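PDB 7C6C: chitosanase from Bacillus subtilis subsp. subtilis str. 168, which hydrolyses internal beta-(1->4) bonds between D-glucosamine residues of partly acetylated chitosan, and probably thereby helps defend the bacterium against fungi. Local coordinates for residues N182-L185 with D186-D190; A209-D212 with V213-I217. All blocks are in the same frame, centred on the assembly; numbering follows the deposited sequence.

Contact 1 of 2, residues N182-L185 with D186-D190; sequences NKFL and DVRYD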
ATOM      1  N   ASN A 182       1.823  15.836 -10.170  1.00 16.65           N
ATOM      2  CA  ASN A 182       2.332  15.276 -11.418  1.00 18.04           C
ATOM      3  C   ASN A 182       3.811  14.936 -11.301  1.00 17.09           C
ATOM      4  O   ASN A 182       4.259  13.889 -11.785  1.00 16.98           O
ATOM      5  CB  ASN A 182       2.076  16.234 -12.576  1.00 19.89           C
ATOM      6  CG  ASN A 182       0.617  16.289 -12.962  1.00 22.88           C
ATOM      7  OD1 ASN A 182      -0.126  15.332 -12.755  1.00 24.50           O
ATOM      8  ND2 ASN A 182       0.198  17.410 -13.530  1.00 23.79           N
ATOM      9  N   LYS A 183       4.583  15.794 -10.632  1.00 17.91           N
ATOM     10  CA  LYS A 183       5.991  15.487 -10.416  1.00 18.60           C
ATOM     11  C   LYS A 183       6.157  14.301  -9.474  1.00 17.11           C
ATOM     12  O   LYS A 183       7.057  13.475  -9.666  1.00 18.44           O
ATOM     13  CB  LYS A 183       6.732  16.719  -9.899  1.00 21.29           C
ATOM     14  CG  LYS A 183       6.599  17.930 -10.810  1.00 25.22           C
ATOM     15  CD  LYS A 183       7.950  18.532 -11.177  1.00 28.45           C
ATOM     16  CE  LYS A 183       7.786  19.759 -12.073  1.00 30.23           C
ATOM     17  NZ  LYS A 183       9.006  20.047 -12.884  1.00 32.17           N
ATOM     18  N   PHE A 184       5.298  14.197  -8.453  1.00 16.25           N
ATOM     19  CA  PHE A 184       5.344  13.043  -7.561  1.00 15.91           C
ATOM     20  C   PHE A 184       5.114  11.750  -8.330  1.00 15.01           C
ATOM     21  O   PHE A 184       5.817  10.756  -8.117  1.00 14.92           O
ATOM     22  CB  PHE A 184       4.298  13.185  -6.457  1.00 15.73           C
ATOM     23  CG  PHE A 184       4.389  12.112  -5.409  1.00 15.58           C
ATOM     24  CD1 PHE A 184       3.737  10.898  -5.570  1.00 15.56           C
ATOM     25  CD2 PHE A 184       5.162  12.301  -4.272  1.00 15.79           C
ATOM     26  CE1 PHE A 184       3.845   9.908  -4.613  1.00 15.94           C
ATOM     27  CE2 PHE A 184       5.266  11.316  -3.310  1.00 16.17           C
ATOM     28  CZ  PHE A 184       4.608  10.119  -3.483  1.00 16.03           C
ATOM     29  N   LEU A 185       4.121  11.743  -9.220  1.00 14.41           N
ATOM     30  CA  LEU A 185       3.854  10.546 -10.010  1.00 14.42           C
ATOM     31  C   LEU A 185       5.049  10.198 -10.895  1.00 15.02           C
ATOM     32  O   LEU A 185       5.378   9.020 -11.066  1.00 15.41           O
ATOM     33  CB  LEU A 185       2.560  10.726 -10.809  1.00 14.53           C
ATOM     34  CG  LEU A 185       1.290  10.774  -9.949  1.00 14.41           C
ATOM     35  CD1 LEU A 185       0.109  11.311 -10.751  1.00 15.74           C
ATOM     36  CD2 LEU A 185       0.969   9.395  -9.396  1.00 14.29           C
ATOM     37  N   ASP A 186       5.731  11.215 -11.437  1.00 15.96           N
ATOM     38  CA  ASP A 186       6.956  10.979 -12.200  1.00 17.33           C
ATOM     39  C   ASP A 186       8.036  10.343 -11.330  1.00 17.34           C
ATOM     40  O   ASP A 186       8.706   9.387 -11.741  1.00 17.72           O
ATOM     41  CB  ASP A 186       7.488  12.301 -12.753  1.00 18.42           C
ATOM     42  CG  ASP A 186       6.649  12.854 -13.878  1.00 20.51           C
ATOM     43  OD1 ASP A 186       5.781  12.129 -14.405  1.00 21.28           O
ATOM     44  OD2 ASP A 186       6.886  14.025 -14.248  1.00 22.48           O
ATOM     45  N   VAL A 187       8.239  10.895 -10.130  1.00 16.81           N
ATOM     46  CA  VAL A 187       9.246  10.375  -9.211  1.00 17.33           C
ATOM     47  C   VAL A 187       8.918   8.940  -8.823  1.00 16.09           C
ATOM     48  O   VAL A 187       9.798   8.072  -8.775  1.00 16.38           O
ATOM     49  CB  VAL A 187       9.354  11.300  -7.985  1.00 18.02           C
ATOM     50  CG1 VAL A 187      10.102  10.616  -6.850  1.00 18.80           C
ATOM     51  CG2 VAL A 187      10.032  12.615  -8.365  1.00 18.58           C
ATOM     52  N   ARG A 188       7.645   8.663  -8.543  1.00 15.17           N
ATOM     53  CA  ARG A 188       7.262   7.305  -8.180  1.00 14.82           C
ATOM     54  C   ARG A 188       7.461   6.342  -9.343  1.00 15.25           C
ATOM     55  O   ARG A 188       7.957   5.228  -9.149  1.00 15.44           O
ATOM     56  CB  ARG A 188       5.819   7.272  -7.678  1.00 14.68           C
ATOM     57  CG  ARG A 188       5.413   5.896  -7.200  1.00 13.77           C
ATOM     58  CD  ARG A 188       4.060   5.897  -6.520  1.00 13.08           C
ATOM     59  NE  ARG A 188       3.737   4.554  -6.060  1.00 11.83           N
ATOM     60  CZ  ARG A 188       2.514   4.135  -5.754  1.00 11.15           C
ATOM     61  NH1 ARG A 188       1.481   4.968  -5.846  1.00 11.80           N
ATOM     62  NH2 ARG A 188       2.330   2.877  -5.362  1.00 11.73           N
ATOM     63  N   TYR A 189       7.079   6.750 -10.556  1.00 15.59           N
ATOM     64  CA  TYR A 189       7.321   5.914 -11.729  1.00 16.42           C
ATOM     65  C   TYR A 189       8.795   5.550 -11.841  1.00 16.79           C
ATOM     66  O   TYR A 189       9.148   4.385 -12.057  1.00 16.69           O
ATOM     67  CB  TYR A 189       6.861   6.644 -12.993  1.00 18.46           C
ATOM     68  CG  TYR A 189       7.144   5.876 -14.262  1.00 20.68           C
ATOM     69  CD1 TYR A 189       6.228   4.958 -14.758  1.00 22.44           C
ATOM     70  CD2 TYR A 189       8.333   6.055 -14.961  1.00 21.69           C
ATOM     71  CE1 TYR A 189       6.480   4.248 -15.914  1.00 23.26           C
ATOM     72  CE2 TYR A 189       8.595   5.345 -16.117  1.00 23.32           C
ATOM     73  CZ  TYR A 189       7.663   4.445 -16.589  1.00 24.45           C
ATOM     74  OH  TYR A 189       7.907   3.730 -17.739  1.00 26.43           O
ATOM     75  N   ASP A 190       9.671   6.547 -11.708  1.00 17.55           N
ATOM     76  CA  ASP A 190      11.103   6.293 -11.816  1.00 18.31           C
ATOM     77  C   ASP A 190      11.566   5.321 -10.741  1.00 18.25           C
ATOM     78  O   ASP A 190      12.414   4.458 -10.995  1.00 18.91           O
ATOM     79  CB  ASP A 190      11.876   7.606 -11.710  1.00 20.86           C
ATOM     80  CG  ASP A 190      11.701   8.491 -12.929  1.00 24.58           C
ATOM     81  OD1 ASP A 190      11.280   7.981 -13.990  1.00 24.95           O
ATOM     82  OD2 ASP A 190      11.997   9.698 -12.824  1.00 26.53           O
TER
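Four successive i to i+4 backbone hydrogen bonds join N182, K183, F184 and L185 to D186, V187, R188 and Y189, two consecutive turns of the amphipathic helix 177-193 in this glycoside hydrolase family 46 fold. The amide N of R188 meets the carbonyl O of F184 at 2.8 Å, and the next bond, from Y189 N to L185 O, spans 2.9 Å. F184, L185, V187 and R188 are buried, whereas D186 and Y189 are exposed.

Nonpolar contacts gather on the buried faces. The phenyl ring of F184 packs on V139, M140 and T143 of helix 134-147 and I160 and T163 of helix 156-167, while L185 is applied to helix 209-219. One turn on from F184, R188 lays its aliphatic stem beside the ring, CE1 of F184 standing 4.4 Å from CD of R188. Compact V187 touches T163 and K166 of helix 156-167; its CG2, beside the backbone N, lies 3.4 Å from K183 O.

Polar groups reach beyond the turn. R188 carries its guanidinium into the interior on an extended chain, with CG anti to the backbone N (chi1 -176°), and there D142, Q146 and H147 bind its nitrogens. On the exposed side D186 sets CG beside its own backbone N (chi1 -72°), crowding the preceding turn; the guanidinium of R215, partner to both groups, probably offsets the closeness of the oxygens, with D186 CG 3.3 Å from N182 O.

Contact 2 of 2, residues A209-D212 with V213-I217; sequences ARVD and VLRSI. With LMR ((2S)-2-hydroxybutanedioic acid), chain B.
V211 and R215, one turn apart on helix 209-219, run side by side and point the same way, so that CG1 of V211 lies 3.8 Å from NH2 of R215, oblique to the guanidinium. The pairing suits both residues: the short branched valine packs in the buried helix interface, and the longer arginine passes beside it to polar partners on helix 177-193, D186 among them. A bend at chi3 (-58°) turns the arginine chain so that NE faces back toward the preceding turn. There a water lies in the guanidinium plane, accepting from NE of R215 at 2.8 Å and donating to OD1 of D212 at 2.6 Å. It bridges two opposite charges that do not touch directly.

The other carboxylate oxygen of D212 makes a non-bonded contact with the bound hydroxybutanedioic acid, OD2 lying 3.5 Å from its C3; the ligand's hydrogen bonds include those to S233 OG, N234 N and E235 N. Small A209 leaves room for the same ligand, its CB 3.6 Å from O4B. L214 folds back over the previous turn, CG 3.3 Å from the carbonyl O of R210, while S216 brings a hydroxyl close to the carbonyl O of D212, which also accepts the amide N of S216 at 2.9 Å.

R210 departs from the helix in a different direction and forms salt bridges with D142 and with E19, the predicted proton donor. Around the helix, V211 and R215 meet helix 177-193, L214 and I217 reach helices 5-20 and 134-147, and A209 touches E235 and Y236 in the turn between strands 229-233 and 237-241.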
ATOM      1  N   ALA A 209       1.792   0.589 -13.977  1.00 14.25           N
ATOM      2  CA  ALA A 209       0.508   1.030 -14.510  1.00 14.64           C
ATOM      3  C   ALA A 209      -0.318   1.779 -13.471  1.00 13.15           C
ATOM      4  O   ALA A 209      -1.150   2.611 -13.842  1.00 13.93           O
ATOM      5  CB  ALA A 209      -0.283  -0.149 -15.075  1.00 16.53           C
ATOM      6  N   ARG A 210      -0.120   1.503 -12.177  1.00 12.16           N
ATOM      7  CA  ARG A 210      -0.896   2.220 -11.167  1.00 11.44           C
ATOM      8  C   ARG A 210      -0.621   3.713 -11.210  1.00 11.62           C
ATOM      9  O   ARG A 210      -1.522   4.519 -10.945  1.00 12.03           O
ATOM     10  CB  ARG A 210      -0.666   1.628  -9.771  1.00 11.10           C
ATOM     11  CG  ARG A 210       0.700   1.890  -9.158  1.00 11.96           C
ATOM     12  CD  ARG A 210       1.094   0.763  -8.216  1.00 11.79           C
ATOM     13  NE  ARG A 210       0.316   0.759  -6.979  1.00 11.65           N
ATOM     14  CZ  ARG A 210       0.291  -0.274  -6.141  1.00 11.44           C
ATOM     15  NH1 ARG A 210       0.950  -1.383  -6.448  1.00 13.10           N
ATOM     16  NH2 ARG A 210      -0.392  -0.208  -5.007  1.00 11.70           N
ATOM     17  N   VAL A 211       0.606   4.103 -11.565  1.00 12.23           N
ATOM     18  CA  VAL A 211       0.918   5.523 -11.705  1.00 13.22           C
ATOM     19  C   VAL A 211       0.066   6.148 -12.803  1.00 12.60           C
ATOM     20  O   VAL A 211      -0.484   7.244 -12.636  1.00 13.22           O
ATOM     21  CB  VAL A 211       2.425   5.730 -11.949  1.00 15.00           C
ATOM     22  CG1 VAL A 211       2.701   7.188 -12.284  1.00 16.21           C
ATOM     23  CG2 VAL A 211       3.221   5.304 -10.728  1.00 16.51           C
ATOM     24  N   ASP A 212      -0.080   5.453 -13.937  1.00 12.84           N
ATOM     25  CA  ASP A 212      -0.879   6.002 -15.028  1.00 14.03           C
ATOM     26  C   ASP A 212      -2.366   6.015 -14.697  1.00 12.55           C
ATOM     27  O   ASP A 212      -3.075   6.936 -15.115  1.00 13.21           O
ATOM     28  CB  ASP A 212      -0.616   5.249 -16.331  1.00 17.13           C
ATOM     29  CG  ASP A 212      -1.108   6.013 -17.544  1.00 20.26           C
ATOM     30  OD1 ASP A 212      -0.644   7.157 -17.761  1.00 21.73           O
ATOM     31  OD2 ASP A 212      -1.964   5.482 -18.277  1.00 22.68           O
ATOM     32  N   VAL A 213      -2.865   5.022 -13.957  1.00 11.53           N
ATOM     33  CA  VAL A 213      -4.268   5.056 -13.549  1.00 11.64           C
ATOM     34  C   VAL A 213      -4.534   6.291 -12.698  1.00 10.53           C
ATOM     35  O   VAL A 213      -5.530   7.003 -12.888  1.00 10.68           O
ATOM     36  CB  VAL A 213      -4.658   3.756 -12.820  1.00 12.24           C
ATOM     37  CG1 VAL A 213      -6.052   3.882 -12.224  1.00 12.41           C
ATOM     38  CG2 VAL A 213      -4.592   2.574 -13.769  1.00 13.49           C
ATOM     39  N   LEU A 214      -3.641   6.562 -11.742  1.00 10.47           N
ATOM     40  CA  LEU A 214      -3.805   7.719 -10.873  1.00 10.62           C
ATOM     41  C   LEU A 214      -3.664   9.015 -11.660  1.00 10.70           C
ATOM     42  O   LEU A 214      -4.439   9.959 -11.462  1.00 10.85           O
ATOM     43  CB  LEU A 214      -2.797   7.643  -9.722  1.00 10.80           C
ATOM     44  CG  LEU A 214      -3.018   6.458  -8.770  1.00 11.11           C
ATOM     45  CD1 LEU A 214      -1.771   6.214  -7.903  1.00 11.48           C
ATOM     46  CD2 LEU A 214      -4.264   6.666  -7.897  1.00 11.49           C
ATOM     47  N   ARG A 215      -2.699   9.070 -12.579  1.00 11.52           N
ATOM     48  CA  ARG A 215      -2.548  10.257 -13.407  1.00 12.37           C
ATOM     49  C   ARG A 215      -3.785  10.504 -14.258  1.00 11.60           C
ATOM     50  O   ARG A 215      -4.148  11.659 -14.498  1.00 12.01           O
ATOM     51  CB  ARG A 215      -1.298  10.145 -14.279  1.00 14.57           C
ATOM     52  CG  ARG A 215      -0.771  11.512 -14.690  1.00 16.40           C
ATOM     53  CD  ARG A 215       0.349  11.448 -15.704  1.00 17.93           C
ATOM     54  NE  ARG A 215       1.511  10.681 -15.254  1.00 18.82           N
ATOM     55  CZ  ARG A 215       2.531  11.175 -14.552  1.00 20.46           C
ATOM     56  NH1 ARG A 215       2.544  12.450 -14.170  1.00 20.40           N
ATOM     57  NH2 ARG A 215       3.547  10.388 -14.230  1.00 21.34           N
ATOM     58  N   SER A 216      -4.445   9.437 -14.724  1.00 11.62           N
ATOM     59  CA  SER A 216      -5.645   9.618 -15.537  1.00 12.16           C
ATOM     60  C   SER A 216      -6.759  10.292 -14.752  1.00 10.86           C
ATOM     61  O   SER A 216      -7.552  11.046 -15.327  1.00 11.53           O
ATOM     62  CB  SER A 216      -6.113   8.276 -16.097  1.00 12.93           C
ATOM     63  OG  SER A 216      -5.208   7.798 -17.082  1.00 15.40           O
ATOM     64  N   ILE A 217      -6.845  10.029 -13.444  1.00 10.32           N
ATOM     65  CA  ILE A 217      -7.815  10.730 -12.607  1.00 10.43           C
ATOM     66  C   ILE A 217      -7.491  12.219 -12.565  1.00 10.57           C
ATOM     67  O   ILE A 217      -8.380  13.074 -12.693  1.00 11.27           O
ATOM     68  CB  ILE A 217      -7.855  10.110 -11.197  1.00 10.80           C
ATOM     69  CG1 ILE A 217      -8.173   8.609 -11.257  1.00 11.27           C
ATOM     70  CG2 ILE A 217      -8.848  10.859 -10.323  1.00 11.19           C
ATOM     71  CD1 ILE A 217      -8.080   7.913  -9.921  1.00 11.70           C
TER
HETATM   72  C1  LMR B 301      -2.951   2.336 -20.697  1.00 33.89           C
HETATM   73  O1A LMR B 301      -3.903   1.602 -20.359  1.00 32.20           O
HETATM   74  O1B LMR B 301      -3.111   3.398 -21.335  1.00 34.66           O
HETATM   75  C2  LMR B 301      -1.552   1.930 -20.339  1.00 33.46           C
HETATM   76  O2  LMR B 301      -0.637   2.784 -21.037  1.00 34.59           O
HETATM   77  C3  LMR B 301      -1.315   2.060 -18.835  1.00 31.44           C
HETATM   78  C4  LMR B 301      -2.028   0.966 -18.068  1.00 29.41           C
HETATM   79  O4A LMR B 301      -1.786  -0.226 -18.364  1.00 28.29           O
HETATM   80  O4B LMR B 301      -2.829   1.288 -17.158  1.00 28.95           O
HETATM   81  O   HOH W   1       1.391   8.279 -16.638  1.00 26.23           O

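Contacts 1 and 2 lie on two helices packed against each other, their centres 11 Å apart. R215 of contact 2 is the chief polar link: its NH2 makes a 2.8 Å salt bridge with OD1 of D186, and its NH1 probably bonds to O of N182 at 3.3 Å. In the same interface, CG1 of V211 packs 3.5 Å from O of L185. A second junction lies toward the active site, where R188 and R210 share D142; the side chain of R210 is about 3 Å from that of E19, and that of R188 about 7 Å. The hydroxybutanedioic acid sits beside contact 2, whereas the side chain of Y189 stays about 9 Å from it.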